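Local coordinates for protein dihydrofolate reductase (Coxiella burnetii, PDB 3TQB) that probably reduces 7,8-dihydrofolate to tetrahydrofolate with NADPH, a key step of folate metabolism that supplies glycine, purine and DNA precursor synthesis, at residues T4-M9 against E92-G97; I35-P40 against P56-I61. All blocks are in the same frame, centred on the assembly; numbering follows the deposited sequence.

Overall arrangement
Both contacts border the folate site, contact 1 within the central sheet and contact 2 where a helix end and a turn lead into it. Contact 1, between 4-9 and 92-97, is buried close to the middle of the chain and consists of paired parallel strands, with regular backbone bonds and branched aliphatic side chains. Contact 2, between 35-40 and 56-61, lies nearer the surface, and here one arginine does most of the work. Contact 1 lies beside the pteridine of the bound folic acid, contact 2 at a carboxylate. They meet directly through a salt bridge from Lys39 NZ to Glu92 OE1, and a probable backbone hydrogen bond joins Ile94 N to Pro40 O.

Contact 1: T4-M9 against E92-G97; sequences TLIAAM and EVIIIG. With FOL (folic acid), chain C.
Leu5 and Ile95 run side by side and point the same way, the CD2 branch of Leu5 lying 3.3 Å from Ile95 CB. Their face of the sheet is covered by helix 99-105, where Ile95 meets Ile101, one of the NADPH-binding residues. Ile6 turns to the other face. With its CG1 anti to the backbone N (chi1 -176°), that branch extends along the folate side, while the CG2 methyl is left to the neighbouring strand. This methyl touches two others, both on the side of 92-97: the Ile6 side chain crosses that of Ile94 at a slant, with CG2 to CG2 at 3.5 Å, and runs alongside that of Ile96, where Ile6 CG2 and Ile96 CG2 are 3.4 Å apart. Phe32 of helix 26-36 packs against both Ile6 and Ile96.

Such parallel pairing of the first strand with 92-95 belongs to the centre of the dihydrofolate reductase fold, where strand 2-10 is flanked by 92-95 and 111-117. Three backbone bonds form the ladder: Thr4 N to Val93 O (2.9 Å), Ile95 N to Thr4 O and Ile6 N to Ile95 O. At one end, the Thr4 hydroxyl donates from OG1 to the anti lone pair of Glu92 OE2 at 2.8 Å; the other carboxylate oxygen is in a salt bridge to Lys39. Toward the opposite end the strands diverge, and the pteridine of folic acid lies near both: Ala8 CB approaches FOL N3 at 3.2 Å, and Ile96 O approaches FOL C7 at 3.2 Å. Ala8 N also donates to the NADPH carboxamide oxygen.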
ATOM      1  N   THR A   4      -8.612   0.655  -1.787  1.00 57.60           N
ATOM      2  CA  THR A   4      -7.729  -0.160  -2.616  1.00 58.50           C
ATOM      3  C   THR A   4      -6.384  -0.372  -1.935  1.00 56.09           C
ATOM      4  O   THR A   4      -5.778   0.578  -1.443  1.00 54.33           O
ATOM      5  CB  THR A   4      -7.502   0.499  -3.991  1.00 60.66           C
ATOM      6  OG1 THR A   4      -8.765   0.716  -4.633  1.00 63.61           O
ATOM      7  CG2 THR A   4      -6.629  -0.383  -4.876  1.00 62.10           C
ATOM      8  N   LEU A   5      -5.929  -1.623  -1.902  1.00 56.68           N
ATOM      9  CA  LEU A   5      -4.593  -1.946  -1.409  1.00 55.35           C
ATOM     10  C   LEU A   5      -3.658  -2.157  -2.598  1.00 57.06           C
ATOM     11  O   LEU A   5      -4.037  -2.775  -3.593  1.00 59.64           O
ATOM     12  CB  LEU A   5      -4.614  -3.201  -0.529  1.00 55.76           C
ATOM     13  CG  LEU A   5      -5.603  -3.245   0.643  1.00 54.85           C
ATOM     14  CD1 LEU A   5      -5.342  -4.471   1.496  1.00 55.44           C
ATOM     15  CD2 LEU A   5      -5.520  -1.993   1.503  1.00 52.40           C
ATOM     16  N   ILE A   6      -2.443  -1.627  -2.488  1.00 55.97           N
ATOM     17  CA  ILE A   6      -1.418  -1.804  -3.511  1.00 57.79           C
ATOM     18  C   ILE A   6      -0.110  -2.208  -2.832  1.00 57.38           C
ATOM     19  O   ILE A   6       0.310  -1.580  -1.854  1.00 55.45           O
ATOM     20  CB  ILE A   6      -1.232  -0.517  -4.357  1.00 58.21           C
ATOM     21  CG1 ILE A   6      -0.221  -0.745  -5.485  1.00 60.75           C
ATOM     22  CG2 ILE A   6      -0.805   0.663  -3.479  1.00 55.77           C
ATOM     23  CD1 ILE A   6      -0.089   0.428  -6.428  1.00 62.25           C
ATOM     24  N   ALA A   7       0.522  -3.262  -3.341  1.00 59.79           N
ATOM     25  CA  ALA A   7       1.749  -3.774  -2.738  1.00 60.25           C
ATOM     26  C   ALA A   7       2.510  -4.704  -3.674  1.00 63.90           C
ATOM     27  O   ALA A   7       1.909  -5.473  -4.423  1.00 66.28           O
ATOM     28  CB  ALA A   7       1.428  -4.494  -1.434  1.00 59.57           C
ATOM     29  N   ALA A   8       3.838  -4.618  -3.625  1.00 64.83           N
ATOM     30  CA  ALA A   8       4.706  -5.561  -4.318  1.00 68.66           C
ATOM     31  C   ALA A   8       5.201  -6.583  -3.305  1.00 70.05           C
ATOM     32  O   ALA A   8       5.660  -6.216  -2.223  1.00 68.25           O
ATOM     33  CB  ALA A   8       5.873  -4.839  -4.956  1.00 69.69           C
ATOM     34  N   MET A   9       5.101  -7.863  -3.658  1.00 73.81           N
ATOM     35  CA  MET A   9       5.470  -8.950  -2.753  1.00 76.25           C
ATOM     36  C   MET A   9       6.027 -10.147  -3.511  1.00 81.77           C
ATOM     37  O   MET A   9       5.951 -10.202  -4.738  1.00 83.73           O
ATOM     38  CB  MET A   9       4.256  -9.382  -1.928  1.00 75.10           C
ATOM     39  CG  MET A   9       3.106  -9.963  -2.751  1.00 76.80           C
ATOM     40  SD  MET A   9       1.652 -10.309  -1.750  1.00 75.21           S
ATOM     41  CE  MET A   9       1.147  -8.647  -1.315  1.00 70.15           C
ATOM     42  N   GLU A  92     -12.064   7.252  -4.443  1.00 75.41           N
ATOM     43  CA  GLU A  92     -11.160   6.122  -4.231  1.00 71.75           C
ATOM     44  C   GLU A  92      -9.991   6.525  -3.340  1.00 67.82           C
ATOM     45  O   GLU A  92      -9.439   7.613  -3.492  1.00 68.65           O
ATOM     46  CB  GLU A  92     -10.644   5.596  -5.574  1.00 73.79           C
ATOM     47  CG  GLU A  92      -9.606   4.475  -5.458  1.00 71.13           C
ATOM     48  CD  GLU A  92      -9.356   3.754  -6.773  1.00 74.21           C
ATOM     49  OE1 GLU A  92      -9.629   4.341  -7.842  1.00 78.73           O
ATOM     50  OE2 GLU A  92      -8.881   2.599  -6.735  1.00 72.90           O
ATOM     51  N   VAL A  93      -9.627   5.638  -2.414  1.00 64.24           N
ATOM     52  CA  VAL A  93      -8.477   5.834  -1.529  1.00 60.86           C
ATOM     53  C   VAL A  93      -7.542   4.638  -1.649  1.00 58.95           C
ATOM     54  O   VAL A  93      -7.995   3.493  -1.654  1.00 59.06           O
ATOM     55  CB  VAL A  93      -8.913   5.981  -0.062  1.00 59.19           C
ATOM     56  CG1 VAL A  93      -7.698   6.154   0.842  1.00 56.62           C
ATOM     57  CG2 VAL A  93      -9.868   7.156   0.089  1.00 61.55           C
ATOM     58  N   ILE A  94      -6.240   4.905  -1.740  1.00 57.68           N
ATOM     59  CA  ILE A  94      -5.244   3.855  -1.944  1.00 56.53           C
ATOM     60  C   ILE A  94      -4.394   3.647  -0.689  1.00 53.80           C
ATOM     61  O   ILE A  94      -3.725   4.569  -0.228  1.00 53.09           O
ATOM     62  CB  ILE A  94      -4.318   4.182  -3.139  1.00 58.24           C
ATOM     63  CG1 ILE A  94      -5.146   4.450  -4.398  1.00 61.53           C
ATOM     64  CG2 ILE A  94      -3.353   3.032  -3.397  1.00 58.00           C
ATOM     65  CD1 ILE A  94      -4.316   4.660  -5.642  1.00 63.98           C
ATOM     66  N   ILE A  95      -4.431   2.431  -0.145  1.00 52.75           N
ATOM     67  CA  ILE A  95      -3.597   2.052   0.994  1.00 51.03           C
ATOM     68  C   ILE A  95      -2.342   1.355   0.474  1.00 51.56           C
ATOM     69  O   ILE A  95      -2.431   0.417  -0.320  1.00 52.89           O
ATOM     70  CB  ILE A  95      -4.330   1.088   1.947  1.00 50.64           C
ATOM     71  CG1 ILE A  95      -5.742   1.594   2.286  1.00 50.85           C
ATOM     72  CG2 ILE A  95      -3.522   0.877   3.209  1.00 49.22           C
ATOM     73  CD1 ILE A  95      -5.790   2.996   2.848  1.00 49.97           C
ATOM     74  N   ILE A  96      -1.176   1.805   0.927  1.00 51.06           N
ATOM     75  CA  ILE A  96       0.093   1.304   0.401  1.00 52.15           C
ATOM     76  C   ILE A  96       0.985   0.645   1.459  1.00 52.18           C
ATOM     77  O   ILE A  96       2.151   0.397   1.195  1.00 53.14           O
ATOM     78  CB  ILE A  96       0.881   2.432  -0.322  1.00 52.91           C
ATOM     79  CG1 ILE A  96       1.450   3.452   0.673  1.00 52.29           C
ATOM     80  CG2 ILE A  96      -0.011   3.143  -1.326  1.00 53.86           C
ATOM     81  CD1 ILE A  96       2.272   4.539   0.017  1.00 53.61           C
ATOM     82  N   GLY A  97       0.442   0.355   2.642  1.00 51.60           N
ATOM     83  CA  GLY A  97       1.207  -0.305   3.705  1.00 52.46           C
ATOM     84  C   GLY A  97       1.589   0.630   4.838  1.00 52.20           C
ATOM     85  O   GLY A  97       1.192   1.789   4.833  1.00 51.19           O
TER
HETATM   86  N1  FOL C2001       3.588  -1.055  -4.298  1.00 70.21           N
HETATM   87  C2  FOL C2001       4.312  -1.688  -5.293  1.00 70.41           C
HETATM   88  NA2 FOL C2001       3.677  -2.330  -6.269  1.00 70.57           N
HETATM   89  N3  FOL C2001       5.693  -1.658  -5.276  1.00 70.43           N
HETATM   90  C4  FOL C2001       6.368  -0.993  -4.270  1.00 70.24           C
HETATM   91  O4  FOL C2001       7.599  -0.975  -4.273  1.00 70.44           O
HETATM   92  C4A FOL C2001       5.646  -0.352  -3.264  1.00 70.05           C
HETATM   93  N5  FOL C2001       6.300   0.317  -2.245  1.00 69.52           N
HETATM   94  C6  FOL C2001       5.573   0.950  -1.254  1.00 69.17           C
HETATM   95  C7  FOL C2001       4.185   0.920  -1.279  1.00 69.32           C
HETATM   96  N8  FOL C2001       3.528   0.248  -2.292  1.00 69.66           N
HETATM   97  C8A FOL C2001       4.250  -0.386  -3.286  1.00 69.95           C
HETATM   98  C9  FOL C2001       6.267   1.692  -0.137  1.00 68.64           C
HETATM   99  N10 FOL C2001       7.579   2.162  -0.541  1.00 68.37           N
HETATM  100  C11 FOL C2001       8.404   4.420  -3.901  1.00 67.89           C
HETATM  101  C12 FOL C2001       9.370   3.589  -3.342  1.00 68.06           C
HETATM  102  C13 FOL C2001       9.070   2.837  -2.210  1.00 68.16           C
HETATM  103  C14 FOL C2001       7.807   2.904  -1.630  1.00 68.05           C
HETATM  104  C15 FOL C2001       6.837   3.741  -2.190  1.00 67.99           C
HETATM  105  C16 FOL C2001       7.137   4.495  -3.326  1.00 67.89           C
HETATM  106  C   FOL C2001       8.755   5.222  -5.117  1.00 67.93           C
HETATM  107  O   FOL C2001      10.096   5.626  -5.288  1.00 67.94           O
HETATM  108  N   FOL C2001       7.804   5.528  -5.998  1.00 67.96           N
HETATM  109  CA  FOL C2001       7.954   6.619  -6.945  1.00 68.04           C
HETATM  110  CB  FOL C2001       8.597   6.111  -8.233  1.00 68.14           C
HETATM  111  CG  FOL C2001       9.431   7.203  -8.898  1.00 68.54           C
HETATM  112  CD  FOL C2001       9.955   6.749 -10.241  1.00 69.28           C
HETATM  113  OE1 FOL C2001      11.140   6.991 -10.557  1.00 69.70           O
HETATM  114  OE2 FOL C2001       9.223   6.139 -11.057  1.00 69.75           O
HETATM  115  CT  FOL C2001       6.631   7.257  -7.250  1.00 67.96           C
HETATM  116  O1  FOL C2001       5.568   6.750  -6.836  1.00 68.02           O
HETATM  117  O2  FOL C2001       6.568   8.310  -7.919  1.00 68.01           O

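Contact 2: I35-P40 against P56-I61; sequences ITLGKP and PHRRNI. With FOL (folic acid), chain C.
Thr36 and Arg58 form the tight part of this contact, their side chains crossing at an angle with Arg58 NH1 donating to Thr36 OG1 at 2.8 Å. The hydroxyl sits 20° out of the guanidinium plane, and the same oxygen is hydrogen-bonded to Phe32 O one helical turn earlier. CG and CD of Arg58 lie against Thr36 O at the end of the helix, and the bend at chi3 (-70°) brings the guanidinium to Pro56 O and the ligand. NE and NH2 both bond to Pro56 O, at 2.9 Å and 3.0 Å, with that oxygen in the guanidinium plane. These bonds hold the edge made by NE and NH2, while NH1 reaches FOL O1 at 2.7 Å, and NH2 reaches FOL O2 at 2.8 Å in a bond of 168°. One nitrogen for each oxygen gives a two-pronged grip on the alpha-carboxylate of the glutamate tail, as in other dihydrofolate reductases, and the positive charge should help to hold the carboxylate ionised.

Packing is looser on the solvent side. Leu37 and His57 point the same way and lie alongside one another, touching through Leu37 CD2 and His57 CB at 3.7 Å, while Pro56 CB lies over one face of the imidazole, toward its rim. The type II turn from Thr36 to Lys39, with Gly38 exposed, carries the chain from helix 26-36 into strand 40-43. That strand runs parallel between 59-63 and 92-95 in the main sheet; Arg59 forms a salt bridge with Asp75 of strand 74-77, and Thr36 packs on Ile94.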
ATOM      1  N   ILE A  35      -0.688   4.139 -11.199  1.00 77.68           N
ATOM      2  CA  ILE A  35      -1.853   3.710 -10.423  1.00 75.25           C
ATOM      3  C   ILE A  35      -2.206   4.703  -9.309  1.00 72.19           C
ATOM      4  O   ILE A  35      -3.384   4.946  -9.045  1.00 72.24           O
ATOM      5  CB  ILE A  35      -1.638   2.298  -9.819  1.00 72.95           C
ATOM      6  CG1 ILE A  35      -1.621   1.237 -10.926  1.00 76.89           C
ATOM      7  CG2 ILE A  35      -2.725   1.961  -8.818  1.00 70.48           C
ATOM      8  CD1 ILE A  35      -2.972   0.984 -11.569  1.00 80.16           C
ATOM      9  N   THR A  36      -1.191   5.283  -8.673  1.00 70.20           N
ATOM     10  CA  THR A  36      -1.400   6.170  -7.525  1.00 67.60           C
ATOM     11  C   THR A  36      -1.523   7.656  -7.877  1.00 70.23           C
ATOM     12  O   THR A  36      -1.925   8.450  -7.027  1.00 69.06           O
ATOM     13  CB  THR A  36      -0.262   6.022  -6.500  1.00 64.65           C
ATOM     14  OG1 THR A  36       0.988   6.364  -7.113  1.00 66.62           O
ATOM     15  CG2 THR A  36      -0.200   4.597  -5.975  1.00 62.36           C
ATOM     16  N   LEU A  37      -1.175   8.030  -9.110  1.00 74.25           N
ATOM     17  CA  LEU A  37      -1.183   9.442  -9.525  1.00 77.76           C
ATOM     18  C   LEU A  37      -2.572  10.083  -9.439  1.00 79.28           C
ATOM     19  O   LEU A  37      -3.549   9.543  -9.961  1.00 80.60           O
ATOM     20  CB  LEU A  37      -0.630   9.608 -10.951  1.00 82.63           C
ATOM     21  CG  LEU A  37       0.846   9.999 -11.078  1.00 83.54           C
ATOM     22  CD1 LEU A  37       1.310   9.862 -12.522  1.00 88.45           C
ATOM     23  CD2 LEU A  37       1.077  11.415 -10.576  1.00 84.59           C
ATOM     24  N   GLY A  38      -2.639  11.241  -8.784  1.00 79.64           N
ATOM     25  CA  GLY A  38      -3.883  11.999  -8.652  1.00 81.90           C
ATOM     26  C   GLY A  38      -4.880  11.399  -7.675  1.00 78.45           C
ATOM     27  O   GLY A  38      -6.083  11.634  -7.794  1.00 80.69           O
ATOM     28  N   LYS A  39      -4.385  10.630  -6.708  1.00 73.64           N
ATOM     29  CA  LYS A  39      -5.242   9.978  -5.720  1.00 70.59           C
ATOM     30  C   LYS A  39      -4.655  10.110  -4.313  1.00 66.97           C
ATOM     31  O   LYS A  39      -3.455  10.349  -4.163  1.00 66.40           O
ATOM     32  CB  LYS A  39      -5.416   8.495  -6.058  1.00 69.17           C
ATOM     33  CG  LYS A  39      -6.080   8.224  -7.397  1.00 73.22           C
ATOM     34  CD  LYS A  39      -6.193   6.731  -7.664  1.00 72.49           C
ATOM     35  CE  LYS A  39      -6.896   6.452  -8.982  1.00 77.49           C
ATOM     36  NZ  LYS A  39      -7.046   4.989  -9.247  1.00 77.52           N
ATOM     37  N   PRO A  40      -5.501   9.960  -3.276  1.00 65.16           N
ATOM     38  CA  PRO A  40      -4.995   9.917  -1.905  1.00 62.07           C
ATOM     39  C   PRO A  40      -4.268   8.608  -1.621  1.00 59.02           C
ATOM     40  O   PRO A  40      -4.772   7.540  -1.978  1.00 58.59           O
ATOM     41  CB  PRO A  40      -6.265  10.007  -1.044  1.00 61.79           C
ATOM     42  CG  PRO A  40      -7.376  10.335  -1.969  1.00 65.19           C
ATOM     43  CD  PRO A  40      -6.969   9.856  -3.316  1.00 66.53           C
ATOM     44  N   PRO A  56       5.499  12.931  -5.050  1.00 76.37           N
ATOM     45  CA  PRO A  56       4.982  14.133  -5.711  1.00 80.33           C
ATOM     46  C   PRO A  56       3.664  13.903  -6.450  1.00 80.29           C
ATOM     47  O   PRO A  56       3.364  12.774  -6.850  1.00 78.14           O
ATOM     48  CB  PRO A  56       6.093  14.515  -6.707  1.00 84.79           C
ATOM     49  CG  PRO A  56       7.190  13.513  -6.537  1.00 83.01           C
ATOM     50  CD  PRO A  56       6.651  12.358  -5.768  1.00 77.80           C
ATOM     51  N   HIS A  57       2.892  14.977  -6.611  1.00 83.20           N
ATOM     52  CA  HIS A  57       1.619  14.957  -7.343  1.00 84.52           C
ATOM     53  C   HIS A  57       0.547  14.081  -6.679  1.00 79.97           C
ATOM     54  O   HIS A  57      -0.408  13.659  -7.337  1.00 80.62           O
ATOM     55  CB  HIS A  57       1.836  14.511  -8.797  1.00 87.42           C
ATOM     56  CG  HIS A  57       3.052  15.105  -9.438  1.00 91.46           C
ATOM     57  ND1 HIS A  57       3.223  16.464  -9.596  1.00 96.50           N
ATOM     58  CD2 HIS A  57       4.157  14.525  -9.962  1.00 91.84           C
ATOM     59  CE1 HIS A  57       4.382  16.695 -10.187  1.00 99.84           C
ATOM     60  NE2 HIS A  57       4.968  15.534 -10.420  1.00 97.09           N
ATOM     61  N   ARG A  58       0.701  13.835  -5.378  1.00 75.92           N
ATOM     62  CA  ARG A  58      -0.205  12.971  -4.622  1.00 71.75           C
ATOM     63  C   ARG A  58      -0.388  13.483  -3.197  1.00 70.04           C
ATOM     64  O   ARG A  58       0.559  13.973  -2.579  1.00 70.25           O
ATOM     65  CB  ARG A  58       0.345  11.545  -4.574  1.00 68.35           C
ATOM     66  CG  ARG A  58      -0.035  10.694  -5.770  1.00 69.23           C
ATOM     67  CD  ARG A  58       0.983   9.599  -6.027  1.00 67.82           C
ATOM     68  NE  ARG A  58       2.246  10.141  -6.524  1.00 70.12           N
ATOM     69  CZ  ARG A  58       3.272   9.404  -6.946  1.00 70.18           C
ATOM     70  NH1 ARG A  58       3.203   8.076  -6.940  1.00 67.85           N
ATOM     71  NH2 ARG A  58       4.376  10.006  -7.378  1.00 73.06           N
ATOM     72  N   ARG A  59      -1.609  13.359  -2.683  1.00 68.72           N
ATOM     73  CA  ARG A  59      -1.900  13.693  -1.295  1.00 67.18           C
ATOM     74  C   ARG A  59      -1.375  12.573  -0.405  1.00 62.96           C
ATOM     75  O   ARG A  59      -2.000  11.517  -0.283  1.00 60.59           O
ATOM     76  CB  ARG A  59      -3.406  13.897  -1.081  1.00 67.82           C
ATOM     77  CG  ARG A  59      -3.777  14.317   0.337  1.00 66.90           C
ATOM     78  CD  ARG A  59      -5.260  14.625   0.484  1.00 68.16           C
ATOM     79  NE  ARG A  59      -5.624  14.824   1.886  1.00 67.13           N
ATOM     80  CZ  ARG A  59      -6.841  15.146   2.323  1.00 68.58           C
ATOM     81  NH1 ARG A  59      -7.848  15.314   1.469  1.00 71.23           N
ATOM     82  NH2 ARG A  59      -7.055  15.302   3.624  1.00 67.91           N
ATOM     83  N   ASN A  60      -0.210  12.804   0.194  1.00 62.77           N
ATOM     84  CA  ASN A  60       0.407  11.833   1.088  1.00 59.67           C
ATOM     85  C   ASN A  60      -0.255  11.874   2.456  1.00 58.37           C
ATOM     86  O   ASN A  60      -0.219  12.904   3.129  1.00 60.33           O
ATOM     87  CB  ASN A  60       1.903  12.116   1.228  1.00 60.92           C
ATOM     88  CG  ASN A  60       2.665  11.865  -0.056  1.00 62.34           C
ATOM     89  OD1 ASN A  60       3.010  10.728  -0.371  1.00 60.74           O
ATOM     90  ND2 ASN A  60       2.945  12.929  -0.801  1.00 66.11           N
ATOM     91  N   ILE A  61      -0.870  10.763   2.861  1.00 55.70           N
ATOM     92  CA  ILE A  61      -1.490  10.665   4.182  1.00 54.64           C
ATOM     93  C   ILE A  61      -0.727   9.670   5.050  1.00 52.94           C
ATOM     94  O   ILE A  61      -0.553   8.513   4.667  1.00 51.57           O
ATOM     95  CB  ILE A  61      -2.962  10.239   4.093  1.00 53.85           C
ATOM     96  CG1 ILE A  61      -3.748  11.229   3.231  1.00 56.14           C
ATOM     97  CG2 ILE A  61      -3.566  10.148   5.490  1.00 53.21           C
ATOM     98  CD1 ILE A  61      -5.238  11.003   3.248  1.00 56.15           C
TER
HETATM   99  N1  FOL C2001       3.588  -1.055  -4.298  1.00 70.21           N
HETATM  100  C2  FOL C2001       4.312  -1.688  -5.293  1.00 70.41           C
HETATM  101  NA2 FOL C2001       3.677  -2.330  -6.269  1.00 70.57           N
HETATM  102  N3  FOL C2001       5.693  -1.658  -5.276  1.00 70.43           N
HETATM  103  C4  FOL C2001       6.368  -0.993  -4.270  1.00 70.24           C
HETATM  104  O4  FOL C2001       7.599  -0.975  -4.273  1.00 70.44           O
HETATM  105  C4A FOL C2001       5.646  -0.352  -3.264  1.00 70.05           C
HETATM  106  N5  FOL C2001       6.300   0.317  -2.245  1.00 69.52           N
HETATM  107  C6  FOL C2001       5.573   0.950  -1.254  1.00 69.17           C
HETATM  108  C7  FOL C2001       4.185   0.920  -1.279  1.00 69.32           C
HETATM  109  N8  FOL C2001       3.528   0.248  -2.292  1.00 69.66           N
HETATM  110  C8A FOL C2001       4.250  -0.386  -3.286  1.00 69.95           C
HETATM  111  C9  FOL C2001       6.267   1.692  -0.137  1.00 68.64           C
HETATM  112  N10 FOL C2001       7.579   2.162  -0.541  1.00 68.37           N
HETATM  113  C11 FOL C2001       8.404   4.420  -3.901  1.00 67.89           C
HETATM  114  C12 FOL C2001       9.370   3.589  -3.342  1.00 68.06           C
HETATM  115  C13 FOL C2001       9.070   2.837  -2.210  1.00 68.16           C
HETATM  116  C14 FOL C2001       7.807   2.904  -1.630  1.00 68.05           C
HETATM  117  C15 FOL C2001       6.837   3.741  -2.190  1.00 67.99           C
HETATM  118  C16 FOL C2001       7.137   4.495  -3.326  1.00 67.89           C
HETATM  119  C   FOL C2001       8.755   5.222  -5.117  1.00 67.93           C
HETATM  120  O   FOL C2001      10.096   5.626  -5.288  1.00 67.94           O
HETATM  121  N   FOL C2001       7.804   5.528  -5.998  1.00 67.96           N
HETATM  122  CA  FOL C2001       7.954   6.619  -6.945  1.00 68.04           C
HETATM  123  CB  FOL C2001       8.597   6.111  -8.233  1.00 68.14           C
HETATM  124  CG  FOL C2001       9.431   7.203  -8.898  1.00 68.54           C
HETATM  125  CD  FOL C2001       9.955   6.749 -10.241  1.00 69.28           C
HETATM  126  OE1 FOL C2001      11.140   6.991 -10.557  1.00 69.70           O
HETATM  127  OE2 FOL C2001       9.223   6.139 -11.057  1.00 69.75           O
HETATM  128  CT  FOL C2001       6.631   7.257  -7.250  1.00 67.96           C
HETATM  129  O1  FOL C2001       5.568   6.750  -6.836  1.00 68.02           O
HETATM  130  O2  FOL C2001       6.568   8.310  -7.919  1.00 68.01           O